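Local coordinates for protein extracellular ligand-binding receptor (Desulfohalobium retbaense DSM 5692, PDB 5ERE) that probably works as an extracellular receptor in signalling, joining a leucine-binding-protein-type module that holds ketoleucine to a tandem PAS sensor that holds cytosine, at residues A[344-349]-A[369-374]; A[377-382]-A[431-436]; A[423-428]-A[479-484]. All blocks are in the same frame, centred on the assembly; numbering follows the deposited sequence.

In the fold
Followed from the N terminus, the chain leaves the solute-binding module and runs into the long helix 324-357. Interaction 1 closes the first loop, bringing helix 362-374 back antiparallel beside it. The chain then enters strand 378-385, where interaction 2 opens; its Cys381 packs back on Leu371. Interaction 2 closes at 431-436, round the bound cytosine. Interaction 3 opens at 423-428, inside that loop, and closes beyond it at 479-484, so the two cross. They meet where Gly435 N probably bonds to Ile427 O. Together the contacts tie the paired helices to the cytosine-holding sheet, and that sheet to the next one.

Interaction 1. Residues A[344-349]-A[369-374]; sequences DRSVAA and ETLFNE
The carboxylate of Glu374 is the flat group of this contact, and it is met at one oxygen: Glu374 OE1 looks across at Ser346 CB, 4.0 Å away, and takes a hydrogen bond from a water. No ring takes part; aliphatic side chains and a serine make up the rest. That water sits between the helices and gives both of its hydrogens to them, one to the backbone Ser346 O at 2.7 Å and the other to Glu374 OE1 at 2.6 Å. Two acceptors that could not bond to each other are thus joined through a shared donor. Glu374 spans the distance with a chain that is extended beyond CG (chi2 171°).

Beside the water, Leu371 provides the apolar half. Its CG stands opposite the backbone N (chi1 180°), which sends Leu371 CD1 against Ser346 and Val347 of the facing helix, where it lies 3.4 Å from Ser346 OG. The same methyl comes equally close to the carbonyl oxygen of Ser346, and Leu371 CD1 meets Val347 CG2 at 4.2 Å. These segments belong to helices 324-357 and 362-374, which run nearly antiparallel (171°) with local axes 10.0 Å apart, and which lie against one side of the antiparallel sheet of a Cache-type, PAS-like sensor domain. Val347 and Leu371 both rest on Val453 and Val455 of strand 449-457, making this the sheet-facing side of the helix pair.

The small side chain of Ser346 probably lets the leucine methyl come near the helix backbone. Its hydroxyl is hydrogen-bonded to Met343 O one turn earlier and to Asn375 ND2, just past Glu374. Asn375 ND2 bonds to Leu371 O as well, so one amide links the hydroxyl of the first helix to a carbonyl near the end of the second.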
loop_
_atom_site.group_PDB
_atom_site.type_symbol
_atom_site.label_atom_id
_atom_site.label_comp_id
_atom_site.label_asym_id
_atom_site.label_seq_id
_atom_site.Cartn_x
_atom_site.Cartn_y
_atom_site.Cartn_z
ATOM N N ASP A 344 14.793 5.912 -23.335
ATOM C CA ASP A 344 15.928 5.690 -24.223
ATOM C C ASP A 344 15.498 5.355 -25.672
ATOM O O ASP A 344 16.014 5.923 -26.648
ATOM C CB ASP A 344 16.792 4.561 -23.650
ATOM C CG ASP A 344 18.148 4.504 -24.272
ATOM O OD1 ASP A 344 18.812 5.560 -24.357
ATOM O OD2 ASP A 344 18.542 3.392 -24.671
ATOM N N ARG A 345 14.555 4.438 -25.817
ATOM C CA ARG A 345 14.026 4.125 -27.151
ATOM C C ARG A 345 13.378 5.327 -27.852
ATOM O O ARG A 345 13.535 5.529 -29.076
ATOM C CB ARG A 345 12.993 3.020 -27.061
ATOM C CG ARG A 345 13.538 1.645 -27.273
ATOM C CD ARG A 345 12.387 0.675 -27.464
ATOM N NE ARG A 345 11.866 0.200 -26.184
ATOM C CZ ARG A 345 10.778 0.666 -25.569
ATOM N NH1 ARG A 345 10.037 1.642 -26.103
ATOM N NH2 ARG A 345 10.424 0.139 -24.400
ATOM N N SER A 346 12.620 6.111 -27.103
ATOM C CA SER A 346 11.910 7.243 -27.722
ATOM C C SER A 346 12.909 8.296 -28.166
ATOM O O SER A 346 12.762 8.900 -29.207
ATOM C CB SER A 346 10.892 7.860 -26.766
ATOM O OG SER A 346 11.559 8.551 -25.698
ATOM N N VAL A 347 13.932 8.535 -27.359
ATOM C CA VAL A 347 14.945 9.531 -27.695
ATOM C C VAL A 347 15.827 9.041 -28.836
ATOM O O VAL A 347 16.247 9.828 -29.673
ATOM C CB VAL A 347 15.840 9.887 -26.441
ATOM C CG1 VAL A 347 16.916 10.852 -26.799
ATOM C CG2 VAL A 347 14.983 10.499 -25.364
ATOM N N ALA A 348 16.130 7.749 -28.866
ATOM C CA ALA A 348 16.919 7.198 -29.961
ATOM C C ALA A 348 16.151 7.358 -31.273
ATOM O O ALA A 348 16.715 7.757 -32.288
ATOM C CB ALA A 348 17.239 5.751 -29.714
ATOM N N ALA A 349 14.861 7.042 -31.245
ATOM C CA ALA A 349 14.001 7.238 -32.416
ATOM C C ALA A 349 13.974 8.700 -32.831
ATOM O O ALA A 349 14.000 9.006 -34.021
ATOM C CB ALA A 349 12.576 6.762 -32.141
ATOM N N GLU A 369 7.843 17.987 -29.994
ATOM C CA GLU A 369 6.532 18.012 -29.395
ATOM C C GLU A 369 5.986 16.630 -29.174
ATOM O O GLU A 369 5.295 16.378 -28.197
ATOM C CB GLU A 369 5.566 18.809 -30.292
ATOM C CG GLU A 369 5.879 20.273 -30.294
ATOM C CD GLU A 369 5.364 20.953 -29.081
ATOM O OE1 GLU A 369 4.689 20.261 -28.303
ATOM O OE2 GLU A 369 5.565 22.183 -28.924
ATOM N N THR A 370 6.219 15.759 -30.140
ATOM C CA THR A 370 5.799 14.354 -30.051
ATOM C C THR A 370 6.639 13.605 -28.958
ATOM O O THR A 370 6.103 12.907 -28.110
ATOM C CB THR A 370 5.960 13.670 -31.422
ATOM O OG1 THR A 370 5.073 14.280 -32.370
ATOM C CG2 THR A 370 5.677 12.168 -31.369
ATOM N N LEU A 371 7.943 13.789 -28.988
ATOM C CA LEU A 371 8.846 13.142 -27.999
ATOM C C LEU A 371 8.404 13.421 -26.554
ATOM O O LEU A 371 8.364 12.533 -25.694
ATOM C CB LEU A 371 10.280 13.629 -28.211
ATOM C CG LEU A 371 11.330 13.039 -27.243
ATOM C CD1 LEU A 371 11.459 11.534 -27.400
ATOM C CD2 LEU A 371 12.632 13.713 -27.505
ATOM N N PHE A 372 8.000 14.656 -26.310
ATOM C CA PHE A 372 7.491 15.029 -25.012
ATOM C C PHE A 372 6.189 14.275 -24.660
ATOM O O PHE A 372 6.040 13.756 -23.525
ATOM C CB PHE A 372 7.336 16.547 -24.972
ATOM C CG PHE A 372 6.802 17.048 -23.682
ATOM C CD1 PHE A 372 7.609 17.090 -22.558
ATOM C CD2 PHE A 372 5.493 17.481 -23.580
ATOM C CE1 PHE A 372 7.100 17.484 -21.371
ATOM C CE2 PHE A 372 4.987 17.933 -22.370
ATOM C CZ PHE A 372 5.773 17.938 -21.274
ATOM N N ASN A 373 5.268 14.143 -25.613
ATOM C CA ASN A 373 4.046 13.381 -25.368
ATOM C C ASN A 373 4.332 11.888 -25.107
ATOM O O ASN A 373 3.580 11.231 -24.392
ATOM C CB ASN A 373 3.076 13.498 -26.560
ATOM C CG ASN A 373 2.249 14.756 -26.537
ATOM O OD1 ASN A 373 2.427 15.633 -25.686
ATOM N ND2 ASN A 373 1.351 14.873 -27.499
ATOM N N GLU A 374 5.403 11.378 -25.710
ATOM C CA GLU A 374 5.841 9.979 -25.544
ATOM C C GLU A 374 6.506 9.724 -24.195
ATOM O O GLU A 374 6.739 8.581 -23.815
ATOM C CB GLU A 374 6.822 9.599 -26.659
ATOM C CG GLU A 374 6.080 9.312 -28.015
ATOM C CD GLU A 374 7.016 9.132 -29.209
ATOM O OE1 GLU A 374 8.172 9.632 -29.186
ATOM O OE2 GLU A 374 6.583 8.480 -30.182
HETATM O O HOH W 1 10.420 9.404 -30.430
#

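Interaction 2. Residues A[377-382]-A[431-436]; sequences YAYNCV and EGFVGI. With CYT (6-aminopyrimidin-2(1H)-one), chain C.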
loop_
_atom_site.group_PDB
_atom_site.type_symbol
_atom_site.label_atom_id
_atom_site.label_comp_id
_atom_site.label_asym_id
_atom_site.label_seq_id
_atom_site.Cartn_x
_atom_site.Cartn_y
_atom_site.Cartn_z
ATOM N N TYR A 377 7.224 11.132 -17.984
ATOM C CA TYR A 377 8.077 11.640 -16.872
ATOM C C TYR A 377 9.010 12.762 -17.295
ATOM O O TYR A 377 9.897 13.165 -16.534
ATOM C CB TYR A 377 8.903 10.486 -16.241
ATOM C CG TYR A 377 7.998 9.492 -15.573
ATOM C CD1 TYR A 377 7.372 9.798 -14.361
ATOM C CD2 TYR A 377 7.678 8.287 -16.206
ATOM C CE1 TYR A 377 6.504 8.905 -13.755
ATOM C CE2 TYR A 377 6.819 7.378 -15.607
ATOM C CZ TYR A 377 6.245 7.682 -14.388
ATOM O OH TYR A 377 5.387 6.776 -13.825
ATOM N N ALA A 378 8.786 13.297 -18.499
ATOM C CA ALA A 378 9.541 14.455 -18.986
ATOM C C ALA A 378 9.036 15.763 -18.403
ATOM O O ALA A 378 7.856 15.960 -18.184
ATOM C CB ALA A 378 9.486 14.528 -20.511
ATOM N N TYR A 379 9.984 16.655 -18.193
ATOM C CA TYR A 379 9.729 18.030 -17.899
ATOM C C TYR A 379 9.796 18.817 -19.206
ATOM O O TYR A 379 8.941 19.645 -19.474
ATOM C CB TYR A 379 10.761 18.536 -16.903
ATOM C CG TYR A 379 10.562 19.969 -16.529
ATOM C CD1 TYR A 379 9.655 20.319 -15.549
ATOM C CD2 TYR A 379 11.273 20.973 -17.157
ATOM C CE1 TYR A 379 9.484 21.627 -15.168
ATOM C CE2 TYR A 379 11.098 22.305 -16.787
ATOM C CZ TYR A 379 10.208 22.614 -15.784
ATOM O OH TYR A 379 10.022 23.918 -15.421
ATOM N N ASN A 380 10.835 18.565 -20.008
ATOM C CA ASN A 380 10.829 19.030 -21.392
ATOM C C ASN A 380 11.829 18.288 -22.265
ATOM O O ASN A 380 12.548 17.401 -21.801
ATOM C CB ASN A 380 11.061 20.550 -21.483
ATOM C CG ASN A 380 12.446 21.003 -21.021
ATOM O OD1 ASN A 380 13.409 20.264 -21.040
ATOM N ND2 ASN A 380 12.538 22.268 -20.650
ATOM N N CYS A 381 11.860 18.674 -23.532
ATOM C CA CYS A 381 12.742 18.095 -24.529
ATOM C C CYS A 381 13.424 19.198 -25.310
ATOM O O CYS A 381 12.795 20.190 -25.698
ATOM C CB CYS A 381 11.968 17.168 -25.495
ATOM S SG CYS A 381 11.017 15.842 -24.727
ATOM N N VAL A 382 14.716 19.026 -25.544
ATOM C CA VAL A 382 15.477 20.003 -26.292
ATOM C C VAL A 382 16.359 19.367 -27.337
ATOM O O VAL A 382 16.678 18.157 -27.292
ATOM C CB VAL A 382 16.361 20.859 -25.383
ATOM C CG1 VAL A 382 15.538 21.584 -24.346
ATOM C CG2 VAL A 382 17.441 20.001 -24.710
ATOM N N GLU A 431 16.678 24.935 -16.298
ATOM C CA GLU A 431 15.258 25.036 -15.990
ATOM C C GLU A 431 14.967 25.366 -14.524
ATOM O O GLU A 431 13.832 25.700 -14.195
ATOM C CB GLU A 431 14.551 23.730 -16.374
ATOM C CG GLU A 431 14.400 23.540 -17.868
ATOM C CD GLU A 431 15.612 23.006 -18.597
ATOM O OE1 GLU A 431 16.692 22.725 -17.987
ATOM O OE2 GLU A 431 15.476 22.866 -19.828
ATOM N N GLY A 432 15.986 25.257 -13.660
ATOM C CA GLY A 432 15.892 25.675 -12.269
ATOM C C GLY A 432 15.780 24.602 -11.197
ATOM O O GLY A 432 15.353 24.895 -10.083
ATOM N N PHE A 433 16.139 23.359 -11.511
ATOM C CA PHE A 433 16.075 22.305 -10.502
ATOM C C PHE A 433 17.132 21.230 -10.761
ATOM O O PHE A 433 17.717 21.158 -11.850
ATOM C CB PHE A 433 14.656 21.708 -10.445
ATOM C CG PHE A 433 14.223 20.987 -11.720
ATOM C CD1 PHE A 433 14.552 19.634 -11.919
ATOM C CD2 PHE A 433 13.521 21.650 -12.711
ATOM C CE1 PHE A 433 14.162 18.957 -13.079
ATOM C CE2 PHE A 433 13.127 20.973 -13.888
ATOM C CZ PHE A 433 13.455 19.632 -14.066
ATOM N N VAL A 434 17.391 20.422 -9.744
ATOM C CA VAL A 434 18.329 19.302 -9.860
ATOM C C VAL A 434 17.590 18.162 -10.566
ATOM O O VAL A 434 16.610 17.624 -10.034
ATOM C CB VAL A 434 18.830 18.855 -8.498
ATOM C CG1 VAL A 434 19.799 17.717 -8.593
ATOM C CG2 VAL A 434 19.504 20.030 -7.796
ATOM N N GLY A 435 18.032 17.822 -11.766
ATOM C CA GLY A 435 17.351 16.791 -12.525
ATOM C C GLY A 435 18.309 15.853 -13.230
ATOM O O GLY A 435 19.522 15.912 -13.045
ATOM N N ILE A 436 17.728 15.006 -14.070
ATOM C CA ILE A 436 18.453 13.971 -14.830
ATOM C C ILE A 436 18.036 14.030 -16.311
ATOM O O ILE A 436 16.842 14.057 -16.607
ATOM C CB ILE A 436 18.181 12.552 -14.267
ATOM C CG1 ILE A 436 18.778 12.424 -12.864
ATOM C CG2 ILE A 436 18.787 11.469 -15.189
ATOM C CD1 ILE A 436 18.257 11.228 -12.094
HETATM N N3 CYT C . 18.387 21.367 -19.597
HETATM C C4 CYT C . 17.969 20.518 -20.535
HETATM N N1 CYT C . 20.567 20.417 -19.723
HETATM C C2 CYT C . 19.680 21.347 -19.165
HETATM O O2 CYT C . 20.083 22.112 -18.259
HETATM N N4 CYT C . 16.667 20.602 -20.929
HETATM C C5 CYT C . 18.861 19.555 -21.123
HETATM C C6 CYT C . 20.134 19.538 -20.695
HETATM O O HOH W 2 11.697 25.924 -15.442
#
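The ring of Tyr379 lies across the edge of Phe433, whose CE2 points at the centre of the tyrosine face. This is a T-shaped pair, with centroids 4.9 Å apart and planes at 73°. It packs beside the cytosine pocket of a Cache-type, PAS-like domain, to which Asn380, Val382 and Glu431 belong. Tyr379 itself is part of a classic beta bulge: it and Asn380 both face Leu456 of the adjoining strand. The phenol ring also runs alongside the stem of Glu431, Tyr379 CE2 lying 3.7 Å from Glu431 CG.

From there the glutamate bends (chi2 81°) and brings its carboxylate to the ligand. Glu431 OE1 accepts from cytosine N3 at 2.7 Å and Glu431 OE2 from the exocyclic N4 at 2.8 Å, a two-point grip with one ligand N-H to each oxygen. A hydrogen on N3 is consistent with a protonated base or another tautomer; a carboxylate would probably stabilise the former. Asn380 ND2 comes from the opposite direction and gives Glu431 OE2 a second bond of 3.1 Å, nearly straight at 164°. It reaches that oxygen on the anti side, somewhat out of the carboxylate plane, and so helps, with the two ligand bonds, to hold the carboxylate's rotation. With an alanine at Glu431 the carboxylate is gone, which would probably leave N3 and N4 of the base and Asn380 ND2 without these acceptors. Gln409 NE2 and Val430 N also bond to the base. At the far end of the phenol, a water 2.6 Å from Tyr379 OH donates to the backbone Glu431 O, 2.5 Å away.

Interaction 3. Residues A[423-428]-A[479-484]; sequences LSQAIK and VLQRDG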
loop_
_atom_site.group_PDB
_atom_site.type_symbol
_atom_site.label_atom_id
_atom_site.label_comp_id
_atom_site.label_asym_id
_atom_site.label_seq_id
_atom_site.Cartn_x
_atom_site.Cartn_y
_atom_site.Cartn_z
ATOM N N LEU A 423 23.344 9.299 -20.011
ATOM C CA LEU A 423 22.373 9.614 -18.971
ATOM C C LEU A 423 23.137 10.435 -17.968
ATOM O O LEU A 423 24.184 9.990 -17.511
ATOM C CB LEU A 423 21.766 8.350 -18.324
ATOM C CG LEU A 423 20.687 8.598 -17.248
ATOM C CD1 LEU A 423 19.382 9.185 -17.887
ATOM C CD2 LEU A 423 20.364 7.363 -16.457
ATOM N N SER A 424 22.637 11.625 -17.615
ATOM C CA SER A 424 23.396 12.484 -16.707
ATOM C C SER A 424 23.296 12.017 -15.257
ATOM O O SER A 424 22.400 11.260 -14.876
ATOM C CB SER A 424 22.926 13.952 -16.800
ATOM O OG SER A 424 21.690 14.139 -16.135
ATOM N N GLN A 425 24.249 12.473 -14.446
ATOM C CA GLN A 425 24.101 12.495 -13.002
ATOM C C GLN A 425 23.002 13.505 -12.675
ATOM O O GLN A 425 22.651 14.286 -13.526
ATOM C CB GLN A 425 25.407 12.941 -12.324
ATOM C CG GLN A 425 26.648 12.181 -12.680
ATOM C CD GLN A 425 26.617 10.726 -12.207
ATOM O OE1 GLN A 425 25.836 10.354 -11.320
ATOM N NE2 GLN A 425 27.465 9.896 -12.803
ATOM N N ALA A 426 22.512 13.519 -11.441
ATOM C CA ALA A 426 21.534 14.523 -10.999
ATOM C C ALA A 426 22.204 15.877 -10.758
ATOM O O ALA A 426 22.913 16.053 -9.778
ATOM C CB ALA A 426 20.838 14.043 -9.744
ATOM N N ILE A 427 22.020 16.813 -11.676
ATOM C CA ILE A 427 22.750 18.077 -11.649
ATOM C C ILE A 427 21.739 19.196 -11.824
ATOM O O ILE A 427 20.605 18.954 -12.221
ATOM C CB ILE A 427 23.846 18.172 -12.764
ATOM C CG1 ILE A 427 23.202 18.016 -14.173
ATOM C CG2 ILE A 427 24.969 17.121 -12.553
ATOM C CD1 ILE A 427 24.160 18.293 -15.349
ATOM N N LYS A 428 22.153 20.418 -11.517
ATOM C CA LYS A 428 21.281 21.594 -11.668
ATOM C C LYS A 428 21.100 21.928 -13.153
ATOM O O LYS A 428 22.058 22.106 -13.906
ATOM C CB LYS A 428 21.850 22.790 -10.892
ATOM C CG LYS A 428 20.978 24.066 -10.921
ATOM C CD LYS A 428 19.733 23.970 -10.030
ATOM C CE LYS A 428 18.939 25.282 -10.028
ATOM N NZ LYS A 428 19.615 26.402 -9.291
ATOM N N VAL A 479 17.345 6.670 -3.239
ATOM C CA VAL A 479 18.228 6.615 -4.382
ATOM C C VAL A 479 19.486 7.408 -4.138
ATOM O O VAL A 479 19.453 8.571 -3.772
ATOM C CB VAL A 479 17.547 7.138 -5.646
ATOM C CG1 VAL A 479 18.471 6.993 -6.848
ATOM C CG2 VAL A 479 16.275 6.372 -5.872
ATOM N N LEU A 480 20.609 6.738 -4.345
ATOM C CA LEU A 480 21.917 7.347 -4.160
ATOM C C LEU A 480 22.649 7.431 -5.479
ATOM O O LEU A 480 22.598 6.508 -6.312
ATOM C CB LEU A 480 22.772 6.525 -3.186
ATOM C CG LEU A 480 23.140 7.076 -1.822
ATOM C CD1 LEU A 480 21.894 7.548 -1.090
ATOM C CD2 LEU A 480 23.873 5.974 -1.020
ATOM N N GLN A 481 23.367 8.528 -5.662
ATOM C CA GLN A 481 24.334 8.673 -6.739
ATOM C C GLN A 481 25.609 7.888 -6.467
ATOM O O GLN A 481 25.910 7.603 -5.328
ATOM C CB GLN A 481 24.694 10.120 -6.896
ATOM C CG GLN A 481 24.984 10.503 -8.276
ATOM C CD GLN A 481 24.700 11.953 -8.475
ATOM O OE1 GLN A 481 23.941 12.309 -9.358
ATOM N NE2 GLN A 481 25.293 12.802 -7.637
ATOM N N ARG A 482 26.376 7.577 -7.504
ATOM C CA ARG A 482 27.600 6.779 -7.308
ATOM C C ARG A 482 28.549 7.416 -6.286
ATOM O O ARG A 482 29.030 6.730 -5.386
ATOM C CB ARG A 482 28.320 6.586 -8.629
ATOM C CG ARG A 482 28.871 5.204 -8.840
ATOM C CD ARG A 482 30.243 5.128 -8.344
ATOM N NE ARG A 482 30.859 3.826 -8.569
ATOM C CZ ARG A 482 32.025 3.480 -8.030
ATOM N NH1 ARG A 482 32.657 4.335 -7.223
ATOM N NH2 ARG A 482 32.550 2.283 -8.268
ATOM N N ASP A 483 28.785 8.724 -6.407
ATOM C CA ASP A 483 29.580 9.478 -5.428
ATOM C C ASP A 483 28.968 9.563 -4.028
ATOM O O ASP A 483 29.428 10.360 -3.224
ATOM C CB ASP A 483 29.837 10.926 -5.935
ATOM C CG ASP A 483 28.561 11.769 -6.068
ATOM O OD1 ASP A 483 27.496 11.386 -5.542
ATOM O OD2 ASP A 483 28.631 12.853 -6.691
ATOM N N GLY A 484 27.926 8.791 -3.730
ATOM C CA GLY A 484 27.298 8.866 -2.414
ATOM C C GLY A 484 26.219 9.931 -2.175
ATOM O O GLY A 484 25.530 9.876 -1.168
#
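This is a polar contact between a loop and a turn, in which one side-chain amide reaches from the sheet of strand 476-480 to the edge of the cytosine-holding sheet. Gln481 does the reaching: its OE1 accepts from the backbone Ala426 N at 2.8 Å, with an N-H...O angle of 150° and the donor almost in line with the C=O bond. The glutamine chain is extended beyond CG (chi2 153°), which carries the amide across to 423-428. There Gln481 OE1 also lies 3.6 Å from Ala426 CB and 3.4 Å from Gln425 CB.

Gln481 opens a type I beta turn, closed by Gly484 N donating to Gln481 O at 2.8 Å. The turn joins strands 476-480 and 486-488 of the second antiparallel sheet, probably the other half of the tandem PAS sensor. Inside the turn, Gln481 NE2 makes a weak bond of 3.4 Å to Asp483 OD1, an oxygen also bonded to Thr485 OG1. Both ends of the Gln481 amide are therefore engaged, one on each side of the junction. Ile487 touches both Ala426 and Gln481. In the facing loop, Ser424 OG donates to Gln425 O at 2.8 Å and is also bonded to Asp437 N, while Gln425 N bonds to Glu410 OE1 at the start of helix 410-418.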